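Local coordinates for protein 2-methyl-aconitate isomerase (Shewanella oneidensis, PDB 5K87) that catalyses the cis-trans isomerisation of 2-methyl-aconitate by base-catalysed proton abstraction, a step in propionate breakdown through the 2-methylcitrate cycle, at residues Gly21-Gly26 with Lys317-Met322; Thr73-Ile78 with Gly107-Leu112; Ala326-Gly331 with Ala380-Ser385; Tyr91-Val96 with Arg278-Lys283. The protein carries 1 engineered substitution. All coordinates share one frame; numbering follows the deposited sequence. Where two conformers were deposited one is given.

Interaction 1: Gly21-Gly26 with Lys317-Met322. With MLI (malonate ion), chain D.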
loop_
_atom_site.group_PDB
_atom_site.type_symbol
_atom_site.label_atom_id
_atom_site.label_comp_id
_atom_site.label_asym_id
_atom_site.label_seq_id
_atom_site.Cartn_x
_atom_site.Cartn_y
_atom_site.Cartn_z
ATOM N N GLY A 21 5.944 -7.892 -10.055
ATOM C CA GLY A 21 6.917 -7.975 -11.131
ATOM C C GLY A 21 8.002 -6.962 -10.836
ATOM O O GLY A 21 7.701 -5.783 -10.667
ATOM N N GLY A 22 9.252 -7.407 -10.740
ATOM C CA GLY A 22 10.317 -6.508 -10.340
ATOM C C GLY A 22 9.970 -5.841 -9.018
ATOM O O GLY A 22 9.541 -6.508 -8.068
ATOM N N THR A 23 10.110 -4.518 -8.965
ATOM C CA THR A 23 9.822 -3.755 -7.756
ATOM C C THR A 23 8.427 -3.125 -7.760
ATOM O O THR A 23 8.216 -2.102 -7.111
ATOM C CB THR A 23 10.878 -2.657 -7.551
ATOM O OG1 THR A 23 11.007 -1.872 -8.744
ATOM C CG2 THR A 23 12.227 -3.278 -7.260
ATOM N N SER A 24 7.479 -3.752 -8.461
ATOM C CA SER A 24 6.105 -3.246 -8.553
ATOM C C SER A 24 5.077 -4.339 -8.313
ATOM O O SER A 24 5.380 -5.523 -8.449
ATOM C CB SER A 24 5.865 -2.646 -9.929
ATOM O OG SER A 24 6.852 -1.661 -10.203
ATOM N N LYS A 25 3.850 -3.933 -7.992
ATOM C CA LYS A 25 2.725 -4.858 -7.868
ATOM C C LYS A 25 1.600 -4.378 -8.758
ATOM O O LYS A 25 1.321 -3.176 -8.815
ATOM C CB LYS A 25 2.200 -4.932 -6.425
ATOM C CG LYS A 25 3.199 -5.485 -5.427
ATOM C CD LYS A 25 2.545 -5.806 -4.084
ATOM C CE LYS A 25 2.204 -4.567 -3.267
ATOM N NZ LYS A 25 1.683 -4.982 -1.932
ATOM N N GLY A 26 0.929 -5.311 -9.420
ATOM C CA GLY A 26 -0.191 -4.952 -10.260
ATOM C C GLY A 26 -1.244 -6.034 -10.319
ATOM O O GLY A 26 -1.004 -7.188 -9.950
ATOM N N LYS A 317 6.338 11.948 -7.567
ATOM C CA LYS A 317 7.085 11.569 -6.375
ATOM C C LYS A 317 8.385 10.906 -6.770
ATOM O O LYS A 317 8.446 10.243 -7.798
ATOM C CB LYS A 317 6.275 10.580 -5.534
ATOM C CG LYS A 317 5.019 11.168 -4.905
ATOM C CD LYS A 317 5.368 12.094 -3.759
ATOM C CE LYS A 317 4.130 12.821 -3.248
ATOM N NZ LYS A 317 3.104 11.865 -2.744
ATOM N N LEU A 318 9.423 11.071 -5.958
ATOM C CA LEU A 318 10.633 10.285 -6.141
ATOM C C LEU A 318 10.294 8.802 -6.016
ATOM O O LEU A 318 9.691 8.372 -5.030
ATOM C CB LEU A 318 11.698 10.669 -5.109
ATOM C CG LEU A 318 13.060 10.047 -5.410
ATOM C CD1 LEU A 318 13.726 10.800 -6.555
ATOM C CD2 LEU A 318 13.958 10.034 -4.179
ATOM N N HIS A 319 10.688 8.034 -7.021
ATOM C CA HIS A 319 10.427 6.608 -7.074
ATOM C C HIS A 319 11.303 5.861 -6.075
ATOM O O HIS A 319 12.468 6.200 -5.869
ATOM C CB HIS A 319 10.673 6.115 -8.499
ATOM C CG HIS A 319 10.185 4.731 -8.763
ATOM N ND1 HIS A 319 10.935 3.608 -8.459
ATOM C CD2 HIS A 319 9.047 4.274 -9.334
ATOM C CE1 HIS A 319 10.270 2.532 -8.816
ATOM N NE2 HIS A 319 9.112 2.906 -9.347
ATOM N N HIS A 320 10.741 4.816 -5.470
ATOM C CA HIS A 320 11.415 4.103 -4.391
ATOM C C HIS A 320 12.618 3.296 -4.868
ATOM O O HIS A 320 13.498 2.949 -4.076
ATOM C CB HIS A 320 10.422 3.202 -3.649
ATOM C CG HIS A 320 10.014 1.978 -4.411
ATOM N ND1 HIS A 320 10.403 0.712 -4.034
ATOM C CD2 HIS A 320 9.249 1.822 -5.521
ATOM C CE1 HIS A 320 9.891 -0.171 -4.874
ATOM N NE2 HIS A 320 9.192 0.475 -5.788
ATOM N N ALA A 321 12.659 2.985 -6.159
ATOM C CA ALA A 321 13.747 2.190 -6.718
ATOM C C ALA A 321 14.042 2.757 -8.104
ATOM O O ALA A 321 14.495 3.893 -8.210
ATOM C CB ALA A 321 13.373 0.712 -6.752
ATOM N N MET A 322 13.770 2.008 -9.166
ATOM C CA MET A 322 13.781 2.599 -10.504
ATOM C C MET A 322 12.717 1.949 -11.381
ATOM O O MET A 322 12.550 0.718 -11.377
ATOM C CB MET A 322 15.163 2.501 -11.171
ATOM C CG MET A 322 15.268 3.261 -12.492
ATOM S SD MET A 322 14.857 5.018 -12.362
ATOM C CE MET A 322 16.081 5.540 -11.164
HETATM C C1 MLI D . 7.151 1.409 -13.545
HETATM C C2 MLI D . 8.041 0.604 -14.475
HETATM C C3 MLI D . 7.259 0.881 -12.135
HETATM O O6 MLI D . 8.180 0.961 -15.677
HETATM O O7 MLI D . 8.629 -0.428 -14.047
HETATM O O8 MLI D . 6.272 0.298 -11.598
HETATM O O9 MLI D . 8.342 1.009 -11.505
HETATM O O HOH W 1 13.553 -1.240 -9.695
HETATM O O HOH W 2 8.935 -0.171 -9.112
#

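Interaction 2: Thr73-Ile78 with Gly107-Leu112. Engineered in segment 73-78: E75 (natural residue Lys).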
loop_
_atom_site.group_PDB
_atom_site.type_symbol
_atom_site.label_atom_id
_atom_site.label_comp_id
_atom_site.label_asym_id
_atom_site.label_seq_id
_atom_site.Cartn_x
_atom_site.Cartn_y
_atom_site.Cartn_z
ATOM N N THR A 73 2.371 0.695 -7.117
ATOM C CA THR A 73 1.347 -0.237 -6.651
ATOM C C THR A 73 -0.055 0.205 -7.054
ATOM O O THR A 73 -1.030 -0.204 -6.420
ATOM C CB THR A 73 1.373 -0.427 -5.118
ATOM O OG1 THR A 73 1.106 0.822 -4.470
ATOM C CG2 THR A 73 2.713 -0.962 -4.650
ATOM N N SER A 74 -0.174 1.025 -8.096
ATOM C CA SER A 74 -1.481 1.445 -8.600
ATOM C C SER A 74 -1.479 1.160 -10.096
ATOM O O SER A 74 -1.476 2.064 -10.932
ATOM C CB SER A 74 -1.725 2.925 -8.285
ATOM O OG SER A 74 -3.075 3.312 -8.544
ATOM N N GLU A 75 -1.448 -0.137 -10.408
ATOM C CA GLU A 75 -1.053 -0.645 -11.718
ATOM C C GLU A 75 -1.967 -1.772 -12.155
ATOM O O GLU A 75 -2.298 -2.664 -11.358
ATOM C CB GLU A 75 0.402 -1.147 -11.694
ATOM C CG GLU A 75 1.409 -0.040 -11.417
ATOM C CD GLU A 75 2.849 -0.405 -11.719
ATOM O OE1 GLU A 75 3.172 -1.581 -11.948
ATOM O OE2 GLU A 75 3.686 0.518 -11.739
ATOM N N THR A 76 -2.347 -1.740 -13.431
ATOM C CA THR A 76 -3.163 -2.784 -14.023
ATOM C C THR A 76 -2.588 -3.231 -15.353
ATOM O O THR A 76 -1.914 -2.460 -16.050
ATOM C CB THR A 76 -4.613 -2.315 -14.227
ATOM O OG1 THR A 76 -4.638 -1.178 -15.107
ATOM C CG2 THR A 76 -5.250 -1.954 -12.879
ATOM N N VAL A 77 -2.862 -4.484 -15.698
ATOM C CA VAL A 77 -2.329 -5.091 -16.909
ATOM C C VAL A 77 -3.419 -5.930 -17.560
ATOM O O VAL A 77 -4.110 -6.699 -16.881
ATOM C CB VAL A 77 -1.128 -6.004 -16.575
ATOM C CG1 VAL A 77 -0.678 -6.792 -17.794
ATOM C CG2 VAL A 77 0.028 -5.196 -15.995
ATOM N N ILE A 78 -3.588 -5.768 -18.871
ATOM C CA ILE A 78 -4.499 -6.609 -19.638
ATOM C C ILE A 78 -3.709 -7.331 -20.720
ATOM O O ILE A 78 -3.019 -6.695 -21.523
ATOM C CB ILE A 78 -5.629 -5.782 -20.280
ATOM C CG1 ILE A 78 -6.486 -5.128 -19.194
ATOM C CG2 ILE A 78 -6.498 -6.656 -21.194
ATOM C CD1 ILE A 78 -7.446 -4.084 -19.726
ATOM N N GLY A 107 2.123 4.570 -21.730
ATOM C CA GLY A 107 3.436 3.996 -21.508
ATOM C C GLY A 107 3.444 2.523 -21.168
ATOM O O GLY A 107 2.405 1.907 -20.901
ATOM N N ASN A 108 4.642 1.959 -21.165
ATOM C CA ASN A 108 4.882 0.600 -20.708
ATOM C C ASN A 108 5.166 0.606 -19.204
ATOM O O ASN A 108 5.377 1.664 -18.600
ATOM C CB ASN A 108 6.085 0.053 -21.495
ATOM C CG ASN A 108 6.430 -1.378 -21.163
ATOM O OD1 ASN A 108 5.572 -2.176 -20.783
ATOM N ND2 ASN A 108 7.699 -1.722 -21.338
ATOM N N CYS A 109 5.133 -0.580 -18.607
ATOM C CA CYS A 109 5.702 -0.791 -17.286
ATOM C C CYS A 109 6.782 -1.850 -17.412
ATOM O O CYS A 109 6.504 -3.003 -17.744
ATOM C CB CYS A 109 4.657 -1.242 -16.271
ATOM S SG CYS A 109 5.425 -1.515 -14.654
ATOM N N GLY A 110 8.023 -1.463 -17.161
ATOM C CA GLY A 110 9.143 -2.369 -17.317
ATOM C C GLY A 110 9.235 -3.411 -16.227
ATOM O O GLY A 110 9.562 -4.565 -16.502
ATOM N N ASN A 111 8.965 -3.018 -14.988
ATOM C CA ASN A 111 9.037 -3.962 -13.882
ATOM C C ASN A 111 8.050 -5.104 -14.022
ATOM O O ASN A 111 8.354 -6.240 -13.658
ATOM C CB ASN A 111 8.859 -3.262 -12.544
ATOM C CG ASN A 111 10.162 -2.714 -12.019
ATOM O OD1 ASN A 111 11.095 -3.473 -11.744
ATOM N ND2 ASN A 111 10.254 -1.394 -11.889
ATOM N N LEU A 112 6.861 -4.818 -14.539
ATOM C CA LEU A 112 5.855 -5.861 -14.654
ATOM C C LEU A 112 6.079 -6.784 -15.852
ATOM O O LEU A 112 5.391 -7.795 -15.977
ATOM C CB LEU A 112 4.450 -5.267 -14.687
ATOM C CG LEU A 112 3.971 -4.653 -13.365
ATOM C CD1 LEU A 112 2.510 -4.250 -13.496
ATOM C CD2 LEU A 112 4.166 -5.595 -12.174
#

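Interaction 3: Ala326-Gly331 with Ala380-Ser385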
loop_
_atom_site.group_PDB
_atom_site.type_symbol
_atom_site.label_atom_id
_atom_site.label_comp_id
_atom_site.label_asym_id
_atom_site.label_seq_id
_atom_site.Cartn_x
_atom_site.Cartn_y
_atom_site.Cartn_z
ATOM N N ALA A 326 12.440 3.494 -17.247
ATOM C CA ALA A 326 13.496 4.468 -17.037
ATOM C C ALA A 326 14.854 3.782 -17.016
ATOM O O ALA A 326 15.838 4.367 -17.463
ATOM C CB ALA A 326 13.262 5.234 -15.758
ATOM N N ALA A 327 14.922 2.549 -16.519
ATOM C CA ALA A 327 16.165 1.793 -16.552
ATOM C C ALA A 327 16.623 1.564 -17.995
ATOM O O ALA A 327 17.815 1.638 -18.283
ATOM C CB ALA A 327 16.025 0.471 -15.798
ATOM N N VAL A 328 15.681 1.283 -18.892
ATOM C CA VAL A 328 15.992 1.192 -20.311
ATOM C C VAL A 328 16.520 2.528 -20.843
ATOM O O VAL A 328 17.507 2.556 -21.588
ATOM C CB VAL A 328 14.777 0.740 -21.127
ATOM C CG1 VAL A 328 15.041 0.889 -22.621
ATOM C CG2 VAL A 328 14.413 -0.701 -20.760
ATOM N N ALA A 329 15.889 3.634 -20.462
ATOM C CA ALA A 329 16.352 4.946 -20.891
ATOM C C ALA A 329 17.766 5.227 -20.373
ATOM O O ALA A 329 18.590 5.812 -21.090
ATOM C CB ALA A 329 15.379 6.032 -20.430
ATOM N N ILE A 330 18.052 4.828 -19.136
ATOM C CA ILE A 330 19.373 5.001 -18.540
ATOM C C ILE A 330 20.418 4.202 -19.310
ATOM O O ILE A 330 21.465 4.735 -19.688
ATOM C CB ILE A 330 19.389 4.581 -17.055
ATOM C CG1 ILE A 330 18.541 5.539 -16.225
ATOM C CG2 ILE A 330 20.827 4.550 -16.508
ATOM C CD1 ILE A 330 18.144 4.981 -14.869
ATOM N N GLY A 331 20.149 2.921 -19.526
ATOM C CA GLY A 331 21.106 2.068 -20.217
ATOM C C GLY A 331 21.353 2.538 -21.640
ATOM O O GLY A 331 22.497 2.538 -22.123
ATOM N N ALA A 380 18.001 -3.390 -25.164
ATOM C CA ALA A 380 18.432 -3.148 -23.797
ATOM C C ALA A 380 17.991 -4.333 -22.955
ATOM O O ALA A 380 16.890 -4.861 -23.140
ATOM C CB ALA A 380 17.837 -1.869 -23.266
ATOM N N ILE A 381 18.847 -4.765 -22.040
ATOM C CA ILE A 381 18.569 -5.969 -21.268
ATOM C C ILE A 381 18.747 -5.737 -19.780
ATOM O O ILE A 381 19.560 -4.911 -19.351
ATOM C CB ILE A 381 19.473 -7.138 -21.704
ATOM C CG1 ILE A 381 20.918 -6.889 -21.293
ATOM C CG2 ILE A 381 19.389 -7.358 -23.210
ATOM C CD1 ILE A 381 21.815 -8.089 -21.480
ATOM N N MET A 382 17.947 -6.445 -18.986
ATOM C CA MET A 382 18.116 -6.445 -17.544
ATOM C C MET A 382 17.458 -7.708 -17.005
ATOM O O MET A 382 16.707 -8.374 -17.712
ATOM C CB MET A 382 17.480 -5.199 -16.924
ATOM C CG MET A 382 15.968 -5.179 -17.042
ATOM S SD MET A 382 15.166 -3.680 -16.438
ATOM C CE MET A 382 15.601 -2.544 -17.743
ATOM N N SER A 383 17.746 -8.030 -15.757
ATOM C CA SER A 383 17.089 -9.145 -15.096
ATOM C C SER A 383 16.131 -8.645 -14.036
ATOM O O SER A 383 16.430 -7.697 -13.303
ATOM C CB SER A 383 18.118 -10.071 -14.472
ATOM O OG SER A 383 18.846 -10.732 -15.491
ATOM N N ARG A 384 14.976 -9.294 -13.967
ATOM C CA ARG A 384 13.989 -9.022 -12.935
ATOM C C ARG A 384 13.558 -10.376 -12.359
ATOM O O ARG A 384 14.296 -11.361 -12.473
ATOM C CB ARG A 384 12.825 -8.212 -13.531
ATOM C CG ARG A 384 13.228 -6.859 -14.154
ATOM C CD ARG A 384 13.303 -5.707 -13.143
ATOM N NE ARG A 384 14.534 -5.689 -12.359
ATOM C CZ ARG A 384 14.779 -4.807 -11.397
ATOM N NH1 ARG A 384 15.929 -4.830 -10.745
ATOM N NH2 ARG A 384 13.860 -3.906 -11.070
ATOM N N SER A 385 12.403 -10.415 -11.704
ATOM C CA SER A 385 11.807 -11.647 -11.190
ATOM C C SER A 385 10.334 -11.332 -11.015
ATOM O O SER A 385 9.936 -10.160 -11.103
ATOM C CB SER A 385 12.431 -12.060 -9.859
ATOM O OG SER A 385 12.107 -11.149 -8.813
#

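Interaction 4: Tyr91-Val96 with Arg278-Lys283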
loop_
_atom_site.group_PDB
_atom_site.type_symbol
_atom_site.label_atom_id
_atom_site.label_comp_id
_atom_site.label_asym_id
_atom_site.label_seq_id
_atom_site.Cartn_x
_atom_site.Cartn_y
_atom_site.Cartn_z
ATOM N N TYR A 91 0.275 -6.930 -24.649
ATOM C CA TYR A 91 0.380 -6.407 -23.290
ATOM C C TYR A 91 -0.039 -4.936 -23.262
ATOM O O TYR A 91 0.589 -4.096 -23.912
ATOM C CB TYR A 91 1.834 -6.589 -22.844
ATOM C CG TYR A 91 2.347 -5.836 -21.629
ATOM C CD1 TYR A 91 1.509 -5.426 -20.592
ATOM C CD2 TYR A 91 3.703 -5.548 -21.518
ATOM C CE1 TYR A 91 2.016 -4.752 -19.487
ATOM C CE2 TYR A 91 4.215 -4.883 -20.414
ATOM C CZ TYR A 91 3.363 -4.484 -19.411
ATOM O OH TYR A 91 3.854 -3.815 -18.313
ATOM N N LEU A 92 -1.103 -4.646 -22.510
ATOM C CA LEU A 92 -1.492 -3.271 -22.206
ATOM C C LEU A 92 -1.269 -2.979 -20.733
ATOM O O LEU A 92 -1.695 -3.748 -19.859
ATOM C CB LEU A 92 -2.957 -3.008 -22.544
ATOM C CG LEU A 92 -3.297 -2.812 -24.018
ATOM C CD1 LEU A 92 -4.811 -2.780 -24.200
ATOM C CD2 LEU A 92 -2.666 -1.530 -24.544
ATOM N N PHE A 93 -0.591 -1.871 -20.461
ATOM C CA PHE A 93 -0.364 -1.401 -19.109
ATOM C C PHE A 93 -1.193 -0.157 -18.844
ATOM O O PHE A 93 -1.142 0.810 -19.622
ATOM C CB PHE A 93 1.111 -1.066 -18.911
ATOM C CG PHE A 93 1.394 -0.386 -17.614
ATOM C CD1 PHE A 93 1.142 -1.034 -16.414
ATOM C CD2 PHE A 93 1.894 0.903 -17.578
ATOM C CE1 PHE A 93 1.381 -0.414 -15.196
ATOM C CE2 PHE A 93 2.139 1.524 -16.357
ATOM C CZ PHE A 93 1.878 0.861 -15.171
ATOM N N GLY A 94 -1.943 -0.166 -17.750
ATOM C CA GLY A 94 -2.718 0.989 -17.329
ATOM C C GLY A 94 -2.216 1.536 -16.008
ATOM O O GLY A 94 -2.279 0.856 -14.975
ATOM N N GLN A 95 -1.696 2.758 -16.037
ATOM C CA GLN A 95 -1.245 3.441 -14.838
ATOM C C GLN A 95 -2.461 4.127 -14.232
ATOM O O GLN A 95 -3.019 5.054 -14.829
ATOM C CB GLN A 95 -0.192 4.489 -15.196
ATOM C CG GLN A 95 0.377 5.227 -13.984
ATOM C CD GLN A 95 1.281 4.345 -13.158
ATOM O OE1 GLN A 95 2.151 3.678 -13.700
ATOM N NE2 GLN A 95 1.070 4.318 -11.845
ATOM N N VAL A 96 -2.895 3.668 -13.063
ATOM C CA VAL A 96 -4.139 4.150 -12.480
ATOM C C VAL A 96 -3.849 5.326 -11.561
ATOM O O VAL A 96 -3.117 5.198 -10.590
ATOM C CB VAL A 96 -4.866 3.027 -11.717
ATOM C CG1 VAL A 96 -6.168 3.547 -11.142
ATOM C CG2 VAL A 96 -5.118 1.845 -12.647
ATOM N N ARG A 278 -1.102 15.196 -18.412
ATOM C CA ARG A 278 -0.176 14.203 -18.952
ATOM C C ARG A 278 0.939 13.970 -17.930
ATOM O O ARG A 278 2.054 14.471 -18.084
ATOM C CB ARG A 278 0.401 14.713 -20.276
ATOM C CG ARG A 278 1.206 13.694 -21.070
ATOM C CD ARG A 278 2.081 14.375 -22.116
ATOM N NE ARG A 278 2.828 13.412 -22.918
ATOM C CZ ARG A 278 2.498 13.062 -24.157
ATOM N NH1 ARG A 278 3.227 12.171 -24.814
ATOM N NH2 ARG A 278 1.443 13.611 -24.741
ATOM N N GLN A 279 0.628 13.204 -16.891
ATOM C CA GLN A 279 1.530 13.033 -15.754
ATOM C C GLN A 279 2.517 11.881 -15.911
ATOM O O GLN A 279 3.579 11.876 -15.300
ATOM C CB GLN A 279 0.725 12.829 -14.468
ATOM C CG GLN A 279 0.034 14.089 -13.958
ATOM C CD GLN A 279 1.004 15.095 -13.369
ATOM O OE1 GLN A 279 1.701 14.809 -12.391
ATOM N NE2 GLN A 279 1.059 16.281 -13.964
ATOM N N HIS A 280 2.155 10.901 -16.723
ATOM C CA HIS A 280 2.883 9.636 -16.798
ATOM C C HIS A 280 4.106 9.727 -17.695
ATOM O O HIS A 280 5.133 9.122 -17.418
ATOM C CB HIS A 280 1.886 8.586 -17.290
ATOM C CG HIS A 280 2.395 7.180 -17.350
ATOM N ND1 HIS A 280 3.336 6.653 -16.485
ATOM C CD2 HIS A 280 2.016 6.160 -18.155
ATOM C CE1 HIS A 280 3.537 5.380 -16.784
ATOM N NE2 HIS A 280 2.745 5.058 -17.793
ATOM N N THR A 281 4.004 10.504 -18.760
ATOM C CA THR A 281 5.131 10.702 -19.656
ATOM C C THR A 281 5.227 12.186 -19.994
ATOM O O THR A 281 4.204 12.870 -20.061
ATOM C CB THR A 281 4.967 9.862 -20.950
ATOM O OG1 THR A 281 3.702 10.156 -21.556
ATOM C CG2 THR A 281 5.013 8.377 -20.650
ATOM N N PRO A 282 6.447 12.713 -20.164
ATOM C CA PRO A 282 7.732 12.043 -19.951
ATOM C C PRO A 282 8.034 11.901 -18.467
ATOM O O PRO A 282 7.400 12.554 -17.628
ATOM C CB PRO A 282 8.728 13.025 -20.570
ATOM C CG PRO A 282 8.094 14.375 -20.328
ATOM C CD PRO A 282 6.624 14.124 -20.554
ATOM N N LYS A 283 9.004 11.053 -18.151
ATOM C CA LYS A 283 9.557 10.981 -16.808
ATOM C C LYS A 283 10.674 12.009 -16.659
ATOM O O LYS A 283 11.267 12.452 -17.657
ATOM C CB LYS A 283 10.118 9.578 -16.560
ATOM C CG LYS A 283 9.083 8.466 -16.731
ATOM C CD LYS A 283 7.931 8.576 -15.736
ATOM C CE LYS A 283 6.990 7.379 -15.825
ATOM N NZ LYS A 283 5.787 7.567 -14.948
#

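Interaction 1: Gly21-Gly26 with Lys317-Met322
T23 and A321 are the closest CA pair across the contact, 7.2 Å apart, where the type II' turn G21-S24 brings T23 against the loop after strand 317-318. The carbonyl of T23 meets H320 at the ring edge: H320 NE2 lies 3.1 Å from T23 O in a weak hydrogen bond bent to 134°. The CB of A321 sits over the centre of one face of the same ring. With chi1 at 52°, T23 OG1 tucks between its own N and carbonyl carbon and is hydrogen-bonded by two waters between the segments. One water donates to M322 O, the other to S24 OG and to malonate O9. S24 OG donates to malonate O8 in a very short bond (2.5 Å). The H319 ring is held on its ND1 side, where A321 N donates at 2.9 Å, while H319 NE2 donates to malonate O9 at 3.0 Å. A leucine in place of H319 has neither ring nitrogen and would probably leave malonate O9 short of a donor and A321 N without its acceptor. S24 and H319 both bind substrate; the turn with strand 24-30 and loop 319-322 face each other across the malonate, as in the two-domain clefts of the diaminopimelate epimerase clan.

Interaction 2: Thr73-Ile78 with Gly107-Leu112
At the active site, the carboxylate of E75 faces the side chain of C109, the residue assigned as a probable proton donor and acceptor. E75 is an engineered replacement of the natural lysine, at a position that belongs to the substrate site. Its chain runs extended from strand 75-81 with CG beside the backbone N (chi1 -64°), which carries the carboxylate across to the loop. There E75 OE1 stops 3.5 Å from C109 SG. The same oxygen is pressed against a leucine methyl, 3.2 Å from L112 CD1, and it is a buried atom with no clear hydrogen-bond partner in the model. The loop 107-112 leads into helix 113-122, and its backbone adopts helical angles from G110 onward. Backbone N-H groups just before this helix, those of G110 and N111, hold one carboxylate of the bound malonate, as helix N-termini commonly do for anions. C109 SG is anti to its own N (chi1 179°), where L112 N reaches it in a weak hydrogen bond of 3.6 Å. Further along strand 75-81, at V77, the contact is apolar. The V77 and L112 side chains run antiparallel alongside one another, V77 CG2 3.6 Å from L112 CD1, so that this one leucine methyl touches both E75 and V77. The ring of F93, on the neighbouring strand 89-96, packs against E75 and C109 alike.

Interaction 3: Ala326-Gly331 with Ala380-Ser385
M382 drives the end of its side chain into the hollow between A327 and V328 on the helix surface. Its methyl CE is the bump, resting 3.6 Å from A327 CB. On its other contact CE lies 3.7 Å from V328 CG2, so two adjoining helix residues form a shallow notch for the methyl. The M382 chain climbs from the strand with a straight middle (chi2 -176°), and the bend at chi3 (74°) lays CE against A327 and V328. It meets the V328 side chain at about a right angle. The fork of V328 makes the complementary bump: while CG2 touches the methionine methyl, V328 CG1 settles 4.0 Å from A380 CB, filling the low ground that the small alanine leaves on the strand. One turn further along, G331 presents no side chain on the surface facing A380. The contact is wholly apolar, with the helix and strand axes 8.5 Å apart at closest and crossing at 127°. Beyond it, R384 NE bonds to S383 O at 2.9 Å, the acceptor lying in the guanidinium plane, while R384 NH2 reaches N111 of the substrate site. Helix 324-334, which starts at the substrate-binding G324, is thus packed against strand 374-391. A327 also touches L362 of strand 360-371, V328 packs on F183 of strand 179-184, and A329 and I330 turn to strand 225-230.

Interaction 4: Tyr91-Val96 with Arg278-Lys283
The H280 ring carries Q95 on one face, with Q95 CB 4.0 Å from the ring centroid and only 11° off its normal, a CH-pi contact. The F93 ring receives H280 at its edge, where F93 CE2 is 3.9 Å from H280 NE2, while Q95 N lies over one F93 face, offset toward the rim. F93 and Q95, two residues apart on strand 89-96, thus approach the same imidazole. Bent at chi2 (72°), the Q95 chain folds along the histidine and leaves OE1 3.8 Å from H280 CE1, amide and ring planes 54° apart. The other end of that amide is engaged by S71, whose carbonyl accepts from Q95 NE2. On the loop side K283 NZ donates to H280 ND1 at 3.0 Å, approaching somewhat out of the ring plane, and adds a weak bond to H280 O. Replacing H280 by a leucine takes away ND1 and the flat ring, which would probably cost K283 NZ one of its acceptors and Q95 CB the face it packs on. K283, S314 (also bonded to K283 NZ) and S71 all bind substrate, which is consistent with H280 and Q95 forming a second shell behind the substrate-binding residues.

From the N terminus, segment 21-26 is joined by 317-322 only after 290 residues, closing the long loop of interaction 1. Within that span, interactions 2 and 4 interleave: 73-78 is followed by 91-96, then 107-112 closes the short loop of interaction 2 and 278-283 the long one of interaction 4. Neighbouring strands 75-81 and 89-96 supply their first halves. Interaction 3 comes later in series, joining helix 324-334 to strand 374-391, which runs back alongside strand 12-21. N111 links three of the contacts, bonding to T23 and M322 of interaction 1 and to R384 of interaction 3, and G22 N bonds to S385 O.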